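Local structure of aldose-aldose oxidoreductase (Caulobacter crescentus, 5A04) at residues 106-117 / 314-325. The protein probably catalyses the coupled oxidation and reduction of aldose sugars such as glucose with a bound NADP(H) cofactor. Sequence-based numbering, arbitrary orientation.
Sequences MANTVADCEAMI and GDDGLKDLRVIE
Antiparallel helix packing joins the NAD-binding Rossmann part of the chain, through helix 110-123, to the C-terminal alpha/beta part, through helix 314-333; the axes of the two short segments approach to 9.1 Å at 168°. Knobs interlock in both directions. Val-110 sits among Leu-318, Leu-321, Arg-322 and Glu-325, and Leu-318 among Val-110, Cys-113, Glu-114 and Ile-117, its CD1 3.7 Å from Val-110 CG1. Leu-321 CG meets Cys-113 SG at 3.7 Å, while its CD1 lies 3.5 Å from Ala-107 O. Gly-314 and Gly-317 let the chains close up: Met-106, with CG anti to its own N (chi1 -180°) and an extended chain, lays SD 3.4 Å from Gly-314 O and passes over Gly-317, where a CB would clash with the sulfur. Ile-117 CD1 rests on the Gly-314 carbonyl, and a CB on Gly-314 would run into Ile-117 CG1. A water links Met-106 N to Gly-317 O. At the start of helix 110-123, Val-110 N donates to Glu-325 OE2 (3.0 Å, nearly straight at 176°), meeting it from above the carboxylate plane, and a second water joins OE2 to Ala-111 N. Thr-109, at the N-cap of the same helix, accepts from Asp-112 N through OG1. A leucine in place of Glu-325 would probably leave Val-110 N without its acceptor and break the water link to Ala-111. The carboxylate thus accepts directly from one first-turn amide and through a water from the next, and its negative charge probably interacts favourably with the N-terminal end of helix 110-123.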
ATOM      1  N   MET A 106       1.482 -23.952  -0.837  1.00 15.71           N
ATOM      2  CA  MET A 106       1.945 -25.302  -1.159  1.00 16.58           C
ATOM      3  C   MET A 106       2.043 -26.227   0.055  1.00 17.00           C
ATOM      4  O   MET A 106       1.506 -27.337   0.033  1.00 16.25           O
ATOM      5  CB  MET A 106       3.290 -25.221  -1.860  1.00 15.66           C
ATOM      6  CG  MET A 106       3.877 -26.576  -2.253  1.00 14.73           C
ATOM      7  SD  MET A 106       5.306 -26.226  -3.279  1.00 17.01           S
ATOM      8  CE  MET A 106       5.762 -27.887  -3.779  1.00 17.64           C
ATOM      9  N   ALA A 107       2.701 -25.763   1.118  1.00 16.21           N
ATOM     10  CA  ALA A 107       2.789 -26.536   2.359  1.00 14.88           C
ATOM     11  C   ALA A 107       3.137 -25.590   3.504  1.00 20.60           C
ATOM     12  O   ALA A 107       3.266 -24.385   3.286  1.00 18.88           O
ATOM     13  CB  ALA A 107       3.832 -27.648   2.225  1.00 17.48           C
ATOM     14  N   ASN A 108       3.311 -26.115   4.713  1.00 19.69           N
ATOM     15  CA  ASN A 108       3.582 -25.241   5.864  1.00 20.06           C
ATOM     16  C   ASN A 108       4.978 -24.630   5.867  1.00 20.99           C
ATOM     17  O   ASN A 108       5.198 -23.576   6.470  1.00 21.89           O
ATOM     18  CB  ASN A 108       3.394 -25.998   7.182  1.00 23.90           C
ATOM     19  CG  ASN A 108       1.956 -26.426   7.421  1.00 22.74           C
ATOM     20  OD1 ASN A 108       1.040 -26.045   6.684  1.00 27.01           O
ATOM     21  ND2 ASN A 108       1.753 -27.230   8.456  1.00 26.27           N
ATOM     22  N   THR A 109       5.938 -25.312   5.246  1.00 18.93           N
ATOM     23  CA  THR A 109       7.343 -24.924   5.359  1.00 17.49           C
ATOM     24  C   THR A 109       8.114 -25.153   4.072  1.00 17.91           C
ATOM     25  O   THR A 109       7.676 -25.900   3.198  1.00 16.58           O
ATOM     26  CB  THR A 109       8.079 -25.729   6.465  1.00 21.95           C
ATOM     27  OG1 THR A 109       8.163 -27.107   6.071  1.00 17.07           O
ATOM     28  CG2 THR A 109       7.351 -25.649   7.794  1.00 23.03           C
ATOM     29  N   VAL A 110       9.292 -24.548   3.995  1.00 17.55           N
ATOM     30  CA  VAL A 110      10.206 -24.787   2.891  1.00 17.69           C
ATOM     31  C   VAL A 110      10.533 -26.276   2.776  1.00 18.14           C
ATOM     32  O   VAL A 110      10.447 -26.853   1.691  1.00 16.47           O
ATOM     33  CB  VAL A 110      11.496 -23.967   3.067  1.00 16.52           C
ATOM     34  CG1 VAL A 110      12.574 -24.420   2.081  1.00 21.51           C
ATOM     35  CG2 VAL A 110      11.179 -22.481   2.868  1.00 17.48           C
ATOM     36  N   ALA A 111      10.890 -26.893   3.902  1.00 16.79           N
ATOM     37  CA  ALA A 111      11.254 -28.313   3.906  1.00 18.25           C
ATOM     38  C   ALA A 111      10.139 -29.197   3.356  1.00 16.94           C
ATOM     39  O   ALA A 111      10.392 -30.151   2.627  1.00 16.44           O
ATOM     40  CB  ALA A 111      11.624 -28.757   5.322  1.00 21.54           C
ATOM     41  N   ASP A 112       8.904 -28.887   3.716  1.00 15.40           N
ATOM     42  CA  ASP A 112       7.781 -29.693   3.249  1.00 16.03           C
ATOM     43  C   ASP A 112       7.598 -29.546   1.740  1.00 14.42           C
ATOM     44  O   ASP A 112       7.307 -30.521   1.044  1.00 14.59           O
ATOM     45  CB  ASP A 112       6.492 -29.300   3.976  1.00 17.95           C
ATOM     46  CG  ASP A 112       6.457 -29.779   5.425  1.00 20.33           C
ATOM     47  OD1 ASP A 112       7.163 -30.754   5.760  1.00 21.41           O
ATOM     48  OD2 ASP A 112       5.701 -29.178   6.221  1.00 25.19           O
ATOM     49  N   CYS A 113       7.744 -28.322   1.240  1.00 17.13           N
ATOM     50  CA  CYS A 113       7.708 -28.098  -0.209  1.00 15.09           C
ATOM     51  C   CYS A 113       8.792 -28.909  -0.899  1.00 15.74           C
ATOM     52  O   CYS A 113       8.550 -29.539  -1.923  1.00 14.97           O
ATOM     53  CB  CYS A 113       7.897 -26.618  -0.555  1.00 15.54           C
ATOM     54  SG  CYS A 113       6.588 -25.542   0.035  1.00 16.58           S
ATOM     55  N   GLU A 114      10.000 -28.885  -0.344  1.00 15.05           N
ATOM     56  CA  GLU A 114      11.099 -29.632  -0.948  1.00 15.24           C
ATOM     57  C   GLU A 114      10.790 -31.123  -1.006  1.00 14.31           C
ATOM     58  O   GLU A 114      11.103 -31.788  -1.992  1.00 16.70           O
ATOM     59  CB  GLU A 114      12.405 -29.392  -0.179  1.00 15.98           C
ATOM     60  CG  GLU A 114      12.868 -27.938  -0.247  1.00 18.39           C
ATOM     61  CD  GLU A 114      14.124 -27.677   0.579  1.00 23.53           C
ATOM     62  OE1 GLU A 114      14.229 -28.209   1.700  1.00 26.71           O
ATOM     63  OE2 GLU A 114      15.007 -26.942   0.099  1.00 29.80           O
ATOM     64  N   ALA A 115      10.159 -31.639   0.045  1.00 14.89           N
ATOM     65  CA  ALA A 115       9.800 -33.055   0.097  1.00 15.69           C
ATOM     66  C   ALA A 115       8.787 -33.397  -0.982  1.00 17.62           C
ATOM     67  O   ALA A 115       8.869 -34.445  -1.622  1.00 16.29           O
ATOM     68  CB  ALA A 115       9.257 -33.409   1.466  1.00 16.10           C
ATOM     69  N   MET A 116       7.833 -32.496  -1.188  1.00 15.16           N
ATOM     70  CA  MET A 116       6.800 -32.707  -2.190  1.00 14.46           C
ATOM     71  C   MET A 116       7.404 -32.730  -3.590  1.00 15.85           C
ATOM     72  O   MET A 116       7.067 -33.580  -4.410  1.00 16.28           O
ATOM     73  CB  MET A 116       5.721 -31.623  -2.068  1.00 15.28           C
ATOM     74  CG  MET A 116       4.896 -31.768  -0.795  1.00 15.64           C
ATOM     75  SD  MET A 116       4.024 -30.236  -0.393  1.00 16.41           S
ATOM     76  CE  MET A 116       2.811 -30.163  -1.717  1.00 16.86           C
ATOM     77  N   ILE A 117       8.315 -31.799  -3.843  1.00 14.73           N
ATOM     78  CA  ILE A 117       8.974 -31.714  -5.131  1.00 15.63           C
ATOM     79  C   ILE A 117       9.784 -32.987  -5.385  1.00 17.13           C
ATOM     80  O   ILE A 117       9.740 -33.547  -6.484  1.00 18.59           O
ATOM     81  CB  ILE A 117       9.870 -30.462  -5.203  1.00 15.26           C
ATOM     82  CG1 ILE A 117       8.986 -29.201  -5.238  1.00 16.64           C
ATOM     83  CG2 ILE A 117      10.800 -30.529  -6.420  1.00 18.15           C
ATOM     84  CD1 ILE A 117       9.741 -27.889  -4.973  1.00 19.24           C
ATOM     85  N   GLY A 314       5.920 -26.721  -8.716  1.00 17.57           N
ATOM     86  CA  GLY A 314       6.285 -26.800  -7.308  1.00 18.76           C
ATOM     87  C   GLY A 314       7.336 -25.773  -6.915  1.00 18.80           C
ATOM     88  O   GLY A 314       7.345 -25.283  -5.783  1.00 19.86           O
ATOM     89  N   ASP A 315       8.225 -25.432  -7.841  1.00 19.32           N
ATOM     90  CA  ASP A 315       9.258 -24.436  -7.545  1.00 21.64           C
ATOM     91  C   ASP A 315       8.671 -23.048  -7.256  1.00 21.72           C
ATOM     92  O   ASP A 315       9.213 -22.306  -6.435  1.00 20.74           O
ATOM     93  CB  ASP A 315      10.255 -24.350  -8.696  1.00 25.18           C
ATOM     94  CG  ASP A 315       9.597 -23.948  -9.997  1.00 33.30           C
ATOM     95  OD1 ASP A 315       8.775 -24.739 -10.524  1.00 37.58           O
ATOM     96  OD2 ASP A 315       9.894 -22.835 -10.488  1.00 47.38           O
ATOM     97  N   ASP A 316       7.571 -22.693  -7.921  1.00 19.64           N
ATOM     98  CA  ASP A 316       6.915 -21.409  -7.644  1.00 18.93           C
ATOM     99  C   ASP A 316       6.354 -21.412  -6.222  1.00 17.60           C
ATOM    100  O   ASP A 316       6.475 -20.423  -5.486  1.00 19.12           O
ATOM    101  CB  ASP A 316       5.800 -21.135  -8.670  1.00 19.57           C
ATOM    102  CG  ASP A 316       5.392 -19.662  -8.729  1.00 26.44           C
ATOM    103  OD1 ASP A 316       6.281 -18.781  -8.732  1.00 33.63           O
ATOM    104  OD2 ASP A 316       4.177 -19.387  -8.811  1.00 27.78           O
ATOM    105  N   GLY A 317       5.742 -22.531  -5.831  1.00 15.46           N
ATOM    106  CA  GLY A 317       5.174 -22.654  -4.501  1.00 15.06           C
ATOM    107  C   GLY A 317       6.275 -22.583  -3.458  1.00 18.03           C
ATOM    108  O   GLY A 317       6.119 -21.961  -2.401  1.00 16.10           O
ATOM    109  N   LEU A 318       7.400 -23.221  -3.771  1.00 15.50           N
ATOM    110  CA  LEU A 318       8.553 -23.232  -2.870  1.00 16.09           C
ATOM    111  C   LEU A 318       9.132 -21.828  -2.700  1.00 16.86           C
ATOM    112  O   LEU A 318       9.492 -21.418  -1.595  1.00 18.07           O
ATOM    113  CB  LEU A 318       9.626 -24.182  -3.404  1.00 14.51           C
ATOM    114  CG  LEU A 318      11.014 -24.145  -2.758  1.00 18.77           C
ATOM    115  CD1 LEU A 318      10.975 -24.497  -1.269  1.00 20.32           C
ATOM    116  CD2 LEU A 318      11.950 -25.090  -3.516  1.00 19.93           C
ATOM    117  N   LYS A 319       9.220 -21.091  -3.797  1.00 14.05           N
ATOM    118  CA  LYS A 319       9.751 -19.733  -3.746  1.00 17.65           C
ATOM    119  C   LYS A 319       8.876 -18.848  -2.861  1.00 17.57           C
ATOM    120  O   LYS A 319       9.389 -18.021  -2.092  1.00 16.22           O
ATOM    121  CB  LYS A 319       9.870 -19.151  -5.154  1.00 18.74           C
ATOM    122  CG  LYS A 319      11.095 -19.654  -5.919  1.00 21.62           C
ATOM    123  CD  LYS A 319      10.992 -19.321  -7.391  1.00 24.81           C
ATOM    124  CE  LYS A 319      12.206 -19.819  -8.160  1.00 32.53           C
ATOM    125  NZ  LYS A 319      11.975 -19.657  -9.627  1.00 34.75           N
ATOM    126  N   ASP A 320       7.563 -19.043  -2.919  1.00 15.52           N
ATOM    127  CA  ASP A 320       6.691 -18.301  -2.011  1.00 13.46           C
ATOM    128  C   ASP A 320       6.961 -18.679  -0.555  1.00 15.78           C
ATOM    129  O   ASP A 320       7.072 -17.794   0.300  1.00 15.07           O
ATOM    130  CB  ASP A 320       5.209 -18.531  -2.337  1.00 13.22           C
ATOM    131  CG  ASP A 320       4.688 -17.578  -3.411  1.00 16.08           C
ATOM    132  OD1 ASP A 320       5.394 -16.609  -3.758  1.00 15.81           O
ATOM    133  OD2 ASP A 320       3.554 -17.796  -3.885  1.00 16.54           O
ATOM    134  N   LEU A 321       7.082 -19.977  -0.262  1.00 14.08           N
ATOM    135  CA  LEU A 321       7.282 -20.395   1.130  1.00 14.21           C
ATOM    136  C   LEU A 321       8.604 -19.863   1.662  1.00 12.69           C
ATOM    137  O   LEU A 321       8.701 -19.556   2.846  1.00 15.86           O
ATOM    138  CB  LEU A 321       7.234 -21.921   1.291  1.00 15.10           C
ATOM    139  CG  LEU A 321       5.926 -22.449   1.895  1.00 15.30           C
ATOM    140  CD1 LEU A 321       5.659 -21.862   3.280  1.00 18.35           C
ATOM    141  CD2 LEU A 321       4.755 -22.157   0.929  1.00 16.90           C
ATOM    142  N   ARG A 322       9.612 -19.780   0.796  1.00 14.26           N
ATOM    143  CA  ARG A 322      10.907 -19.215   1.196  1.00 17.08           C
ATOM    144  C   ARG A 322      10.743 -17.776   1.692  1.00 16.94           C
ATOM    145  O   ARG A 322      11.309 -17.392   2.724  1.00 17.03           O
ATOM    146  CB  ARG A 322      11.904 -19.236   0.031  1.00 21.45           C
ATOM    147  CG  ARG A 322      12.496 -20.593  -0.312  1.00 27.45           C
ATOM    148  CD  ARG A 322      13.446 -20.476  -1.512  1.00 30.19           C
ATOM    149  NE  ARG A 322      14.141 -21.731  -1.791  1.00 33.95           N
ATOM    150  CZ  ARG A 322      14.528 -22.119  -3.005  1.00 38.89           C
ATOM    151  NH1 ARG A 322      14.282 -21.353  -4.067  1.00 38.49           N
ATOM    152  NH2 ARG A 322      15.152 -23.280  -3.161  1.00 38.76           N
ATOM    153  N   VAL A 323       9.970 -16.982   0.957  1.00 15.52           N
ATOM    154  CA  VAL A 323       9.761 -15.593   1.344  1.00 14.63           C
ATOM    155  C   VAL A 323       8.851 -15.515   2.562  1.00 14.83           C
ATOM    156  O   VAL A 323       9.067 -14.690   3.447  1.00 13.82           O
ATOM    157  CB  VAL A 323       9.168 -14.761   0.190  1.00 13.88           C
ATOM    158  CG1 VAL A 323       9.097 -13.298   0.600  1.00 14.62           C
ATOM    159  CG2 VAL A 323      10.039 -14.916  -1.055  1.00 15.96           C
ATOM    160  N   ILE A 324       7.843 -16.385   2.620  1.00 13.08           N
ATOM    161  CA  ILE A 324       6.939 -16.413   3.767  1.00 14.28           C
ATOM    162  C   ILE A 324       7.708 -16.675   5.067  1.00 15.01           C
ATOM    163  O   ILE A 324       7.484 -15.993   6.075  1.00 14.03           O
ATOM    164  CB  ILE A 324       5.822 -17.468   3.563  1.00 14.24           C
ATOM    165  CG1 ILE A 324       4.791 -16.905   2.569  1.00 16.02           C
ATOM    166  CG2 ILE A 324       5.151 -17.817   4.881  1.00 16.32           C
ATOM    167  CD1 ILE A 324       3.816 -17.945   2.019  1.00 16.01           C
ATOM    168  N   GLU A 325       8.633 -17.633   5.035  1.00 13.51           N
ATOM    169  CA  GLU A 325       9.483 -17.871   6.210  1.00 15.00           C
ATOM    170  C   GLU A 325      10.251 -16.604   6.581  1.00 14.25           C
ATOM    171  O   GLU A 325      10.355 -16.264   7.770  1.00 15.11           O
ATOM    172  CB  GLU A 325      10.442 -19.037   5.957  1.00 17.41           C
ATOM    173  CG  GLU A 325       9.721 -20.388   5.987  1.00 21.43           C
ATOM    174  CD  GLU A 325      10.637 -21.587   6.202  1.00 30.38           C
ATOM    175  OE1 GLU A 325      11.880 -21.395   6.316  1.00 24.94           O
ATOM    176  OE2 GLU A 325      10.095 -22.721   6.253  1.00 22.11           O
TER
HETATM  177  O   HOH W   1       3.029 -21.844  -1.954  1.00 15.67           O
HETATM  178  O   HOH W   2      11.577 -25.561   6.505  1.00 25.18           O